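Local coordinates for protein neurotoxin (Clostridium botulinum, PDB 1ZB7) that acts as a zinc endopeptidase that enters the host cytosol and cleaves the synaptobrevins VAMP1, VAMP2 and VAMP3, cutting VAMP2 at an Ala-Ala bond, at residues V3-F8 against T91-F96; I14-I19 against K140-P145; K102-R107 against G362-K367; L119-T124 against N178-I183; S123-K128 against S308-G313. All blocks are in the same frame, centred on the assembly; numbering follows the deposited sequence.

Contact 1: V3-F8 against T91-F96; sequences VNIKNF and TMIKLF
In Ile5 the CG1 branch sits anti to the carbonyl carbon (chi1 -53°), and a fully extended chi2 of 179° carries CD1 straight out to the backbone of Phe96. Ile93 has the same kind of chi1, -70°, which turns both of its branches to the chain of 3-8. The methyl CD1 of Ile5 rests 3.4 Å from the carbonyl O of Phe96 and 3.8 Å from Phe96 CB, so it packs on the helix surface where the aromatic side chain starts, while the ring of Phe96 leads off elsewhere. The other Ile5 branch is shorter: its CG2 meets CG2 of Ile93 at 4.1 Å, the two isoleucines sliding past each other in opposite directions.

Ile93 is the helix residue that makes most of the touches. Its CG2 also lies 3.8 Å from OD1 of Asn7, whose side chain crosses it at about a right angle, and its CD1 reaches along the extended backbone to within 3.7 Å of the O of Lys6. Beta-branched isoleucine suits both places, because each of its two arms can fill a different spot. The touch is purely van der Waals; the backbone of Lys6 pairs with Ile39, and the O of Val3 accepts from ND2 of Asn100. Beyond Ile93, the ring of Phe8 makes an edge-to-face pair with Phe37.

Phe96 packs on Leu228 and Leu232 of helix 224-239, which bears the HExxH zinc-binding motif. An extended N-terminal segment thus lies on helix 82-99, which itself packs against the HExxH helix of this zinc-protease fold.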
# COMPACT_ATOMS: atom_id res chain seq x y z
N VAL A 3 -30.08 -21.06 -3.15
CA VAL A 3 -30.99 -20.27 -2.30
C VAL A 3 -32.11 -19.64 -3.17
O VAL A 3 -31.89 -19.26 -4.32
CB VAL A 3 -30.10 -19.27 -1.57
CG1 VAL A 3 -30.34 -17.78 -1.90
CG2 VAL A 3 -29.90 -19.66 -0.10
N ASN A 4 -33.31 -19.62 -2.62
CA ASN A 4 -34.38 -18.91 -3.24
C ASN A 4 -34.34 -17.40 -2.94
O ASN A 4 -34.24 -17.01 -1.82
CB ASN A 4 -35.75 -19.48 -2.83
CG ASN A 4 -36.92 -18.73 -3.48
OD1 ASN A 4 -37.54 -17.81 -2.84
ND2 ASN A 4 -37.20 -19.05 -4.76
N ILE A 5 -34.56 -16.59 -3.95
CA ILE A 5 -34.56 -15.13 -3.80
C ILE A 5 -35.96 -14.61 -4.18
O ILE A 5 -36.38 -14.77 -5.32
CB ILE A 5 -33.44 -14.46 -4.64
CG1 ILE A 5 -32.10 -15.12 -4.30
CG2 ILE A 5 -33.42 -12.98 -4.38
CD1 ILE A 5 -30.93 -14.60 -5.03
N LYS A 6 -36.64 -14.03 -3.18
CA LYS A 6 -37.99 -13.56 -3.34
C LYS A 6 -38.08 -12.13 -3.90
O LYS A 6 -37.32 -11.28 -3.51
CB LYS A 6 -38.75 -13.67 -2.01
CG LYS A 6 -40.23 -13.52 -2.19
CD LYS A 6 -40.99 -13.96 -1.02
CE LYS A 6 -42.43 -13.38 -1.19
NZ LYS A 6 -43.29 -13.98 -0.13
N ASN A 7 -39.01 -11.92 -4.84
CA ASN A 7 -39.39 -10.64 -5.39
C ASN A 7 -40.39 -9.92 -4.52
O ASN A 7 -41.26 -10.50 -4.05
CB ASN A 7 -40.06 -10.82 -6.79
CG ASN A 7 -39.12 -11.44 -7.87
OD1 ASN A 7 -37.92 -11.07 -8.06
ND2 ASN A 7 -39.71 -12.37 -8.64
N PHE A 8 -40.31 -8.62 -4.43
CA PHE A 8 -41.17 -7.77 -3.60
C PHE A 8 -41.33 -6.45 -4.29
O PHE A 8 -40.45 -6.03 -5.08
CB PHE A 8 -40.50 -7.41 -2.28
CG PHE A 8 -40.38 -8.59 -1.31
CD1 PHE A 8 -41.49 -9.07 -0.62
CD2 PHE A 8 -39.16 -9.15 -1.05
CE1 PHE A 8 -41.36 -10.11 0.28
CE2 PHE A 8 -39.07 -10.20 -0.15
CZ PHE A 8 -40.12 -10.63 0.52
N THR A 91 -33.41 -3.33 -7.21
CA THR A 91 -32.00 -3.38 -7.61
C THR A 91 -31.23 -4.37 -6.70
O THR A 91 -30.46 -5.15 -7.17
CB THR A 91 -31.33 -1.98 -7.54
OG1 THR A 91 -32.04 -1.06 -8.37
CG2 THR A 91 -29.91 -2.03 -7.95
N MET A 92 -31.44 -4.32 -5.40
CA MET A 92 -30.80 -5.26 -4.46
C MET A 92 -31.13 -6.71 -4.82
O MET A 92 -30.25 -7.59 -4.80
CB MET A 92 -31.17 -4.97 -2.99
CG MET A 92 -30.59 -3.72 -2.35
SD MET A 92 -28.83 -3.38 -2.78
CE MET A 92 -28.07 -4.85 -2.06
N ILE A 93 -32.40 -6.97 -5.15
CA ILE A 93 -32.81 -8.30 -5.52
C ILE A 93 -32.15 -8.74 -6.80
O ILE A 93 -31.77 -9.93 -6.95
CB ILE A 93 -34.32 -8.35 -5.67
CG1 ILE A 93 -34.96 -8.22 -4.30
CG2 ILE A 93 -34.78 -9.65 -6.42
CD1 ILE A 93 -36.43 -7.77 -4.39
N LYS A 94 -32.02 -7.80 -7.76
CA LYS A 94 -31.43 -8.13 -9.02
C LYS A 94 -29.97 -8.48 -8.79
O LYS A 94 -29.45 -9.41 -9.37
CB LYS A 94 -31.57 -7.00 -10.02
CG LYS A 94 -30.88 -7.22 -11.37
CD LYS A 94 -31.54 -6.46 -12.44
CE LYS A 94 -30.82 -6.62 -13.84
NZ LYS A 94 -31.41 -5.64 -14.81
N LEU A 95 -29.31 -7.75 -7.92
CA LEU A 95 -27.93 -7.99 -7.61
C LEU A 95 -27.74 -9.32 -6.94
O LEU A 95 -26.85 -10.06 -7.32
CB LEU A 95 -27.33 -6.83 -6.79
CG LEU A 95 -27.28 -5.44 -7.47
CD1 LEU A 95 -26.63 -4.49 -6.48
CD2 LEU A 95 -26.55 -5.46 -8.73
N PHE A 96 -28.61 -9.68 -6.00
CA PHE A 96 -28.51 -11.01 -5.43
C PHE A 96 -28.79 -12.06 -6.49
O PHE A 96 -28.19 -13.12 -6.48
CB PHE A 96 -29.41 -11.22 -4.21
CG PHE A 96 -28.85 -10.68 -2.94
CD1 PHE A 96 -29.14 -9.38 -2.53
CD2 PHE A 96 -28.02 -11.45 -2.17
CE1 PHE A 96 -28.58 -8.83 -1.35
CE2 PHE A 96 -27.43 -10.94 -0.94
CZ PHE A 96 -27.72 -9.63 -0.52

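Contact 2: I14-I19 against K140-P145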
# COMPACT_ATOMS: atom_id res chain seq x y z
N ILE A 14 -47.32 -5.15 4.90
CA ILE A 14 -46.76 -5.78 6.07
C ILE A 14 -47.50 -7.11 6.25
O ILE A 14 -48.72 -7.12 6.28
CB ILE A 14 -46.99 -4.85 7.30
CG1 ILE A 14 -46.22 -3.52 7.20
CG2 ILE A 14 -46.61 -5.51 8.53
CD1 ILE A 14 -44.68 -3.72 7.38
N ASN A 15 -46.77 -8.22 6.40
CA ASN A 15 -47.46 -9.46 6.71
C ASN A 15 -46.94 -10.16 8.00
O ASN A 15 -47.46 -11.19 8.34
CB ASN A 15 -47.43 -10.44 5.49
CG ASN A 15 -46.02 -10.64 4.96
OD1 ASN A 15 -45.07 -10.89 5.72
ND2 ASN A 15 -45.87 -10.58 3.68
N ASN A 16 -45.90 -9.57 8.64
CA ASN A 16 -45.31 -10.00 9.91
C ASN A 16 -44.45 -11.20 9.77
O ASN A 16 -44.03 -11.74 10.74
CB ASN A 16 -46.38 -10.27 10.96
CG ASN A 16 -47.17 -9.04 11.30
OD1 ASN A 16 -46.62 -7.97 11.49
ND2 ASN A 16 -48.45 -9.17 11.32
N ASP A 17 -44.22 -11.65 8.54
CA ASP A 17 -43.42 -12.81 8.24
C ASP A 17 -42.18 -12.32 7.46
O ASP A 17 -41.07 -12.19 8.02
CB ASP A 17 -44.25 -13.81 7.41
CG ASP A 17 -43.40 -15.04 6.92
OD1 ASP A 17 -42.22 -15.22 7.29
OD2 ASP A 17 -43.90 -15.79 6.11
N ASP A 18 -42.36 -12.04 6.16
CA ASP A 18 -41.21 -11.64 5.36
C ASP A 18 -41.27 -10.16 4.97
O ASP A 18 -40.35 -9.63 4.39
CB ASP A 18 -41.01 -12.60 4.17
CG ASP A 18 -42.22 -12.63 3.23
OD1 ASP A 18 -43.23 -11.90 3.41
OD2 ASP A 18 -42.14 -13.35 2.25
N ILE A 19 -42.35 -9.51 5.36
CA ILE A 19 -42.46 -8.05 5.27
C ILE A 19 -42.88 -7.56 6.65
O ILE A 19 -43.99 -7.88 7.12
CB ILE A 19 -43.43 -7.57 4.15
CG1 ILE A 19 -42.99 -8.14 2.81
CG2 ILE A 19 -43.40 -6.06 4.11
CD1 ILE A 19 -43.92 -7.91 1.63
N LYS A 140 -38.68 -6.98 16.45
CA LYS A 140 -39.68 -7.03 15.41
C LYS A 140 -41.04 -6.67 16.02
O LYS A 140 -41.40 -7.08 17.14
CB LYS A 140 -39.69 -8.47 14.86
CG LYS A 140 -41.02 -8.99 14.24
CD LYS A 140 -40.83 -10.50 13.79
CE LYS A 140 -41.89 -10.90 12.77
NZ LYS A 140 -42.10 -12.41 12.78
N LYS A 141 -41.85 -5.95 15.27
CA LYS A 141 -43.14 -5.54 15.75
C LYS A 141 -44.19 -6.26 14.94
O LYS A 141 -44.27 -6.04 13.73
CB LYS A 141 -43.28 -4.05 15.57
CG LYS A 141 -44.21 -3.40 16.47
CD LYS A 141 -44.43 -1.95 16.06
CE LYS A 141 -43.62 -0.96 16.88
NZ LYS A 141 -44.25 0.38 16.67
N ILE A 142 -45.00 -7.07 15.62
CA ILE A 142 -46.12 -7.81 15.02
C ILE A 142 -47.29 -6.84 14.92
O ILE A 142 -47.79 -6.42 15.93
CB ILE A 142 -46.58 -9.04 15.91
CG1 ILE A 142 -45.42 -9.99 16.24
CG2 ILE A 142 -47.67 -9.80 15.24
CD1 ILE A 142 -44.80 -10.69 15.01
N ILE A 143 -47.70 -6.48 13.72
CA ILE A 143 -48.75 -5.51 13.51
C ILE A 143 -50.08 -6.22 13.34
O ILE A 143 -50.31 -6.86 12.32
CB ILE A 143 -48.54 -4.62 12.23
CG1 ILE A 143 -47.17 -3.90 12.22
CG2 ILE A 143 -49.75 -3.59 12.07
CD1 ILE A 143 -47.07 -2.62 13.05
N GLN A 144 -50.95 -6.05 14.32
CA GLN A 144 -52.28 -6.66 14.27
C GLN A 144 -53.32 -5.56 14.41
O GLN A 144 -53.23 -4.73 15.32
CB GLN A 144 -52.46 -7.69 15.40
CG GLN A 144 -51.42 -8.85 15.44
CD GLN A 144 -51.62 -9.94 14.36
OE1 GLN A 144 -52.07 -9.66 13.25
NE2 GLN A 144 -51.24 -11.19 14.69
N PRO A 145 -54.27 -5.50 13.45
CA PRO A 145 -55.40 -4.56 13.54
C PRO A 145 -56.40 -4.88 14.64
O PRO A 145 -56.91 -6.00 14.71
CB PRO A 145 -56.03 -4.63 12.14
CG PRO A 145 -54.85 -5.09 11.25
CD PRO A 145 -54.26 -6.17 12.14
O HOH W 1 -44.29 -6.66 11.35
O HOH W 2 -40.23 -12.39 10.54
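The backbones of Asn16 and Ile142 approach to 5.6 Å between CA atoms, where a tight loop, with Asn16 at a positive phi of 76°, meets strand 137-142 and the residues that follow it. Asparagine tolerates that conformation, and its amide behaves like a strand partner. OD1 accepts from the N of Ile143 at 2.9 Å and ND2 donates to the O of Ile143 at 3.1 Å, both nearly straight at hydrogen. Neither acceptor is met in its carbonyl plane, though the O of Ile143 lies close to the amide plane of Asn16; the two bonds hold both ends of the amide. A water joins the same OD1 to the O of Lys141. Lys140 extends its chain to the loop backbone, where NZ bonds the O of Asn16 (2.9 Å), and a second water links NZ to the O of Asp17. Ile14 CG2 touches Ile143 CG1 at 4.1 Å. Asn15 shapes the loop: its OD1 takes the N of Asp17 and of Asp18, an Asx turn and Asx motif, and Ile19 N. Strand 137-142 lies between strands 150-155 and 19-23, Lys140 pairing with Lys152 and Lys141 with Met21, and the loop leads into strand 19-23.

Contact 3: K102-R107 against G362-K367; sequences KPSGQR and GEYGIK
Lys102 runs its aliphatic chain across the ring of Tyr364. Its CB lies 3.4 Å from the phenolic OH, at the outer end of the ring. CG comes next, 4.0 Å from CE1. CD arrives over the face, 3.8 Å from the ring centroid and only 16° off the normal, a CH-pi contact; the same atom is 3.5 Å from the carbonyl O of Glu363. CE lies beside CD1 of the ring, 3.8 Å away, and there the chain bends (chi4 -57°), swinging NZ off the ring face. Lysine suits this place because its long methylene chain can blanket an aromatic face while its charged end is carried beyond it.

The two side chains slide past each other in opposite directions, and the Tyr364 hydroxyl lies at the start of the other helix. There the N of Gly105 gives it a weak bond of 3.2 Å, badly bent, whereas its main polar partner is the O of Ile99. Gly105 has no side chain, which leaves room for the OH close to its CA. Ser104 flanks the ring obliquely, its OG 3.5 Å from CE2 and close to CB of Glu363.

Lys102 is the N-cap of helix 103-114, and Pro103 takes the first helical position, where its lack of an N-H costs nothing. The second helix, 357-364, ends just after Tyr364 in a Schellman motif at Gly365, whose phi is positive. The first turn of one helix thus packs on the last turn of the other, while Tyr364 also touches Met229 of helix 224-239.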
# COMPACT_ATOMS: atom_id res chain seq x y z
N LYS A 102 -24.23 -18.10 -10.64
CA LYS A 102 -23.05 -18.93 -10.87
C LYS A 102 -22.71 -19.73 -9.59
O LYS A 102 -23.05 -19.33 -8.50
CB LYS A 102 -21.87 -18.05 -11.31
CG LYS A 102 -21.97 -17.59 -12.78
CD LYS A 102 -20.74 -16.82 -13.21
CE LYS A 102 -21.08 -15.92 -14.43
NZ LYS A 102 -21.62 -16.80 -15.51
N PRO A 103 -22.12 -20.91 -9.75
CA PRO A 103 -21.96 -21.77 -8.54
C PRO A 103 -21.18 -21.13 -7.35
O PRO A 103 -21.58 -21.30 -6.20
CB PRO A 103 -21.32 -23.07 -9.09
CG PRO A 103 -21.67 -23.05 -10.58
CD PRO A 103 -21.68 -21.57 -11.00
N SER A 104 -20.14 -20.34 -7.61
CA SER A 104 -19.37 -19.70 -6.54
C SER A 104 -20.18 -18.70 -5.70
O SER A 104 -20.15 -18.73 -4.45
CB SER A 104 -18.14 -19.04 -7.11
OG SER A 104 -18.51 -18.02 -8.06
N GLY A 105 -20.96 -17.87 -6.37
CA GLY A 105 -21.82 -16.94 -5.66
C GLY A 105 -22.95 -17.61 -4.94
O GLY A 105 -23.35 -17.19 -3.84
N GLN A 106 -23.49 -18.66 -5.56
CA GLN A 106 -24.44 -19.58 -4.90
C GLN A 106 -23.95 -20.18 -3.59
O GLN A 106 -24.65 -20.21 -2.59
CB GLN A 106 -24.84 -20.71 -5.86
CG GLN A 106 -25.71 -20.24 -7.05
CD GLN A 106 -25.85 -21.28 -8.13
OE1 GLN A 106 -25.47 -22.44 -7.94
NE2 GLN A 106 -26.43 -20.89 -9.26
N ARG A 107 -22.74 -20.66 -3.61
CA ARG A 107 -22.09 -21.16 -2.42
C ARG A 107 -21.91 -20.06 -1.42
O ARG A 107 -22.19 -20.26 -0.24
CB ARG A 107 -20.75 -21.78 -2.81
CG ARG A 107 -20.26 -22.87 -1.97
CD ARG A 107 -19.00 -23.55 -2.61
NE ARG A 107 -19.02 -23.62 -4.09
CZ ARG A 107 -18.13 -23.05 -4.93
NH1 ARG A 107 -17.12 -22.31 -4.47
NH2 ARG A 107 -18.26 -23.20 -6.27
N GLY A 362 -13.14 -12.92 -11.55
CA GLY A 362 -12.71 -13.85 -12.60
C GLY A 362 -13.78 -14.86 -12.99
O GLY A 362 -14.01 -15.11 -14.18
N GLU A 363 -14.45 -15.42 -12.00
CA GLU A 363 -15.56 -16.30 -12.27
C GLU A 363 -16.70 -15.59 -13.03
O GLU A 363 -17.37 -16.21 -13.83
CB GLU A 363 -16.09 -16.95 -10.97
CG GLU A 363 -15.29 -18.19 -10.42
CD GLU A 363 -15.03 -19.37 -11.48
OE1 GLU A 363 -15.48 -19.31 -12.68
OE2 GLU A 363 -14.36 -20.38 -11.09
N TYR A 364 -16.91 -14.30 -12.79
CA TYR A 364 -18.08 -13.56 -13.32
C TYR A 364 -17.75 -12.70 -14.56
O TYR A 364 -18.65 -12.07 -15.14
CB TYR A 364 -18.73 -12.67 -12.24
CG TYR A 364 -19.51 -13.45 -11.29
CD1 TYR A 364 -20.91 -13.54 -11.41
CD2 TYR A 364 -18.89 -14.20 -10.27
CE1 TYR A 364 -21.67 -14.34 -10.54
CE2 TYR A 364 -19.64 -14.97 -9.39
CZ TYR A 364 -21.05 -15.06 -9.55
OH TYR A 364 -21.81 -15.85 -8.70
N GLY A 365 -16.47 -12.69 -14.99
CA GLY A 365 -16.05 -11.84 -16.15
C GLY A 365 -16.26 -10.37 -15.82
O GLY A 365 -16.82 -9.58 -16.60
N ILE A 366 -15.87 -10.01 -14.61
CA ILE A 366 -15.99 -8.64 -14.10
C ILE A 366 -14.60 -8.10 -13.94
O ILE A 366 -13.72 -8.73 -13.38
CB ILE A 366 -16.77 -8.61 -12.80
CG1 ILE A 366 -18.26 -8.98 -13.04
CG2 ILE A 366 -16.70 -7.29 -12.16
CD1 ILE A 366 -19.03 -9.30 -11.67
N LYS A 367 -14.40 -6.94 -14.54
CA LYS A 367 -13.23 -6.16 -14.23
C LYS A 367 -13.26 -5.47 -12.83
O LYS A 367 -14.21 -4.82 -12.45
CB LYS A 367 -13.00 -5.10 -15.32
CG LYS A 367 -11.60 -4.66 -15.21
CD LYS A 367 -11.06 -4.10 -16.39
CE LYS A 367 -9.55 -3.92 -16.18
NZ LYS A 367 -8.77 -4.50 -17.32

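Contact 4: L119-T124 against N178-I183; sequences LGNAST and NGHSPI
His180 sets its imidazole against a type I beta turn, Asn121 to Thr124, that is also an Asx turn built on the Asn121 side chain. In the second segment, Gly179 has a positive phi of 88°, a conformation suited to a residue without a side chain; His180 follows it. In His180 CG stands between the backbone N and the carbonyl carbon, chi1 59°, which sets the ring against Ala122 and Ser123. CB of Ala122 lies over one ring face, 3.8 Å from the centroid, as a CH-pi contact. Alanine suits the spot because its methyl can lie close against the ring face.

Further round the ring, CE1 comes within 3.4 Å of OD1 of Asn121, the amide and ring planes being 34° apart, and NE2 lies 3.7 Å from CB of Ser123. That OD1 is already engaged: the N of Ser123 donates to it at 3.0 Å, in the carbonyl plane and on a lone pair, which closes the Asx turn. ND2 of Asn121 bonds OD1 of Asn135, and the two bonds together fix the amide's rotation. The beta turn is closed by Thr124, whose N and OG1 both donate to the O of Asn121. A water lies 2.6 Å from ND1 of His180 and accepts from the N of Ala122, so it bridges the two loops.

Past Ser181, which points off the turn, Pro182 opens a short 3-10 segment and lays its rigid ring beside Asn121, with Pro182 CG 4.4 Å from Asn121 CB.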
# COMPACT_ATOMS: atom_id res chain seq x y z
N LEU A 119 -25.56 -18.17 19.87
CA LEU A 119 -26.42 -17.63 20.96
C LEU A 119 -25.65 -17.23 22.24
O LEU A 119 -25.76 -17.85 23.27
CB LEU A 119 -27.55 -18.60 21.26
CG LEU A 119 -28.33 -19.14 20.08
CD1 LEU A 119 -29.44 -19.96 20.53
CD2 LEU A 119 -28.89 -18.00 19.13
N GLY A 120 -24.87 -16.17 22.14
CA GLY A 120 -24.11 -15.68 23.27
C GLY A 120 -22.92 -14.86 22.83
O GLY A 120 -22.73 -14.61 21.68
N ASN A 121 -22.08 -14.48 23.78
CA ASN A 121 -20.86 -13.69 23.56
C ASN A 121 -20.04 -13.85 24.82
O ASN A 121 -20.46 -14.54 25.68
CB ASN A 121 -21.12 -12.21 23.26
CG ASN A 121 -22.06 -11.55 24.25
OD1 ASN A 121 -21.81 -11.55 25.44
ND2 ASN A 121 -23.08 -10.89 23.74
N ALA A 122 -18.86 -13.23 24.86
CA ALA A 122 -17.93 -13.33 25.98
C ALA A 122 -18.56 -13.11 27.32
O ALA A 122 -18.09 -13.64 28.27
CB ALA A 122 -16.76 -12.28 25.81
N SER A 123 -19.63 -12.35 27.41
CA SER A 123 -20.23 -12.05 28.70
C SER A 123 -21.40 -12.93 29.02
O SER A 123 -22.03 -12.75 30.07
CB SER A 123 -20.77 -10.62 28.63
OG SER A 123 -21.88 -10.64 27.73
N THR A 124 -21.76 -13.86 28.14
CA THR A 124 -22.83 -14.81 28.53
C THR A 124 -22.23 -16.01 29.20
O THR A 124 -21.16 -16.44 28.81
CB THR A 124 -23.75 -15.16 27.33
OG1 THR A 124 -22.98 -15.69 26.25
CG2 THR A 124 -24.42 -13.88 26.80
N ASN A 178 -19.89 -4.18 25.07
CA ASN A 178 -19.09 -3.56 26.12
C ASN A 178 -17.89 -4.47 26.46
O ASN A 178 -18.04 -5.54 27.09
CB ASN A 178 -19.95 -3.29 27.37
CG ASN A 178 -19.14 -2.70 28.52
OD1 ASN A 178 -19.28 -3.15 29.68
ND2 ASN A 178 -18.28 -1.70 28.22
N GLY A 179 -16.71 -4.02 26.05
CA GLY A 179 -15.50 -4.84 26.09
C GLY A 179 -15.43 -5.63 24.79
O GLY A 179 -15.29 -5.06 23.71
N HIS A 180 -15.59 -6.94 24.92
CA HIS A 180 -15.43 -7.93 23.83
C HIS A 180 -16.00 -7.66 22.38
O HIS A 180 -16.85 -6.76 22.12
CB HIS A 180 -15.99 -9.22 24.37
CG HIS A 180 -17.44 -9.11 24.76
ND1 HIS A 180 -18.48 -9.36 23.87
CD2 HIS A 180 -18.02 -8.76 25.94
CE1 HIS A 180 -19.64 -9.17 24.50
NE2 HIS A 180 -19.39 -8.81 25.75
N SER A 181 -15.53 -8.48 21.43
CA SER A 181 -15.95 -8.35 20.03
C SER A 181 -16.27 -9.70 19.37
O SER A 181 -15.37 -10.40 18.91
CB SER A 181 -14.90 -7.65 19.22
OG SER A 181 -15.38 -7.56 17.89
N PRO A 182 -17.56 -10.06 19.35
CA PRO A 182 -17.97 -11.40 18.87
C PRO A 182 -17.58 -11.81 17.46
O PRO A 182 -17.39 -13.00 17.21
CB PRO A 182 -19.51 -11.44 19.08
CG PRO A 182 -19.94 -10.14 19.55
CD PRO A 182 -18.69 -9.29 19.90
N ILE A 183 -17.45 -10.84 16.58
CA ILE A 183 -17.06 -11.09 15.21
C ILE A 183 -15.59 -11.50 15.01
O ILE A 183 -15.26 -11.94 13.93
CB ILE A 183 -17.36 -9.89 14.29
CG1 ILE A 183 -16.55 -8.65 14.62
CG2 ILE A 183 -18.89 -9.60 14.30
CD1 ILE A 183 -16.77 -7.61 13.49
O HOH W 3 -17.98 -11.39 22.38

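Contact 5: S123-K128 against S308-G313; sequences STPPDK and SAQGSG
Lys128 and Gln310 cross at about a right angle, methylene against methylene: CD of the lysine lies 3.8 Å from CG of the glutamine. Gln310 extends beyond CG toward the 123-128 loop, where its side chain crosses the Pro125 ring at about a right angle and its end lies against that ring.

Lys128 runs alongside Ser308. Its CG skirts that residue, 3.4 Å from the carbonyl O of Ser308 and near OG, and the chain then bends at chi4 (-103°) to bring NZ back over the strand. There NZ makes two weak, long bonds, to OG of Ser308 (3.4 Å) and to the O of Ala309 (3.5 Å). The serine hydroxyl is in place for this because its chi1 of 60° sets OG between the backbone N and the carbonyl carbon. Lysine thus offers an apolar chain to the neighbouring strand and a charge that ends near its polar atoms.

These side chains sit on a minimal parallel sheet in which 128-129 lies beside 308-309. The pairing is loose; backbone bonds of Phe129 with Ser308 and Gln310, and of Asp127 with Ser307, join the two sides. Within the contact, CA of Lys128 lies 3.1 Å from the O of Ser308 as a CA-H...O contact.

A type I turn leads into the strand, the N of Lys128 donating to the O of Pro125 (3.0 Å). Pro126, second in the turn, has the phi near -60° that a type I turn needs and that proline's ring imposes. Just upstream, the O of Thr124 accepts from NH2 of Arg302, in helix 282-303.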
# COMPACT_ATOMS: atom_id res chain seq x y z
N SER A 123 -19.63 -12.35 27.41
CA SER A 123 -20.23 -12.05 28.70
C SER A 123 -21.40 -12.93 29.02
O SER A 123 -22.03 -12.75 30.07
CB SER A 123 -20.77 -10.62 28.63
OG SER A 123 -21.88 -10.64 27.73
N THR A 124 -21.76 -13.86 28.14
CA THR A 124 -22.83 -14.81 28.53
C THR A 124 -22.23 -16.01 29.20
O THR A 124 -21.16 -16.44 28.81
CB THR A 124 -23.75 -15.16 27.33
OG1 THR A 124 -22.98 -15.69 26.25
CG2 THR A 124 -24.42 -13.88 26.80
N PRO A 125 -22.92 -16.56 30.22
CA PRO A 125 -22.43 -17.79 30.86
C PRO A 125 -22.20 -18.93 29.84
O PRO A 125 -23.04 -19.21 29.06
CB PRO A 125 -23.55 -18.15 31.92
CG PRO A 125 -24.35 -16.84 32.11
CD PRO A 125 -24.20 -16.10 30.79
N PRO A 126 -21.03 -19.57 29.89
CA PRO A 126 -20.63 -20.60 28.96
C PRO A 126 -21.56 -21.80 28.94
O PRO A 126 -21.67 -22.47 27.93
CB PRO A 126 -19.24 -21.02 29.50
CG PRO A 126 -18.72 -19.78 30.13
CD PRO A 126 -19.96 -19.35 30.90
N ASP A 127 -22.23 -22.05 30.05
CA ASP A 127 -23.17 -23.11 30.16
C ASP A 127 -24.62 -22.79 29.67
O ASP A 127 -25.50 -23.67 29.75
CB ASP A 127 -23.12 -23.72 31.53
CG ASP A 127 -23.85 -22.89 32.62
OD1 ASP A 127 -24.01 -21.67 32.50
OD2 ASP A 127 -24.17 -23.50 33.70
N LYS A 128 -24.80 -21.58 29.14
CA LYS A 128 -26.07 -21.19 28.52
C LYS A 128 -26.02 -20.64 27.06
O LYS A 128 -24.98 -20.27 26.57
CB LYS A 128 -26.84 -20.18 29.38
CG LYS A 128 -27.60 -20.81 30.45
CD LYS A 128 -28.21 -19.81 31.41
CE LYS A 128 -28.78 -20.47 32.65
NZ LYS A 128 -30.30 -20.54 32.53
N SER A 308 -28.69 -25.21 28.94
CA SER A 308 -29.95 -24.52 28.90
C SER A 308 -29.77 -23.17 28.26
O SER A 308 -28.68 -22.74 27.85
CB SER A 308 -30.61 -24.38 30.30
OG SER A 308 -29.72 -23.64 31.16
N ALA A 309 -30.89 -22.50 28.14
CA ALA A 309 -31.00 -21.25 27.55
C ALA A 309 -31.45 -20.23 28.59
O ALA A 309 -32.09 -20.58 29.53
CB ALA A 309 -31.99 -21.32 26.43
N GLN A 310 -31.10 -18.96 28.41
CA GLN A 310 -31.52 -17.91 29.35
C GLN A 310 -33.03 -17.71 29.39
O GLN A 310 -33.60 -17.45 30.49
CB GLN A 310 -30.78 -16.60 29.13
CG GLN A 310 -29.51 -16.49 30.07
CD GLN A 310 -28.69 -15.26 29.71
OE1 GLN A 310 -29.11 -14.45 28.86
NE2 GLN A 310 -27.50 -15.14 30.31
N GLY A 311 -33.66 -17.92 28.23
CA GLY A 311 -35.07 -17.66 28.05
C GLY A 311 -35.80 -18.93 27.68
O GLY A 311 -35.36 -20.06 28.05
N SER A 312 -36.94 -18.78 27.03
CA SER A 312 -37.86 -19.90 26.85
C SER A 312 -37.86 -20.11 25.36
O SER A 312 -37.42 -19.23 24.65
CB SER A 312 -39.28 -19.55 27.38
OG SER A 312 -39.79 -18.42 26.67
N GLY A 313 -38.28 -21.28 24.87
CA GLY A 313 -38.37 -21.52 23.44
C GLY A 313 -37.12 -22.03 22.74
O GLY A 313 -37.19 -22.51 21.63

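How the contacts relate
The five contacts fall into groups within the one protease domain. Contacts 1 and 2 have centres 20 Å apart and touch through the salt bridge of Lys6 NZ to Asp18 OD2 (2.7 Å), which ties the N-terminal arm to the loop entering the mixed sheet. The centres of contacts 1 and 3 are 16 Å apart, their nearest atoms about 6 Å, without touching. Contacts 4 and 5 share Ser123 and Thr124, with centres 13 Å apart, across the chain's centre from contact 3. Along the chain, contact 1 closes before 3 opens, 4 and 5 fall between the segments of 3, and 2 crosses all the others. Contacts 1 and 3 thus adjoin the HExxH helix, while 2 and 5 lie at the surface.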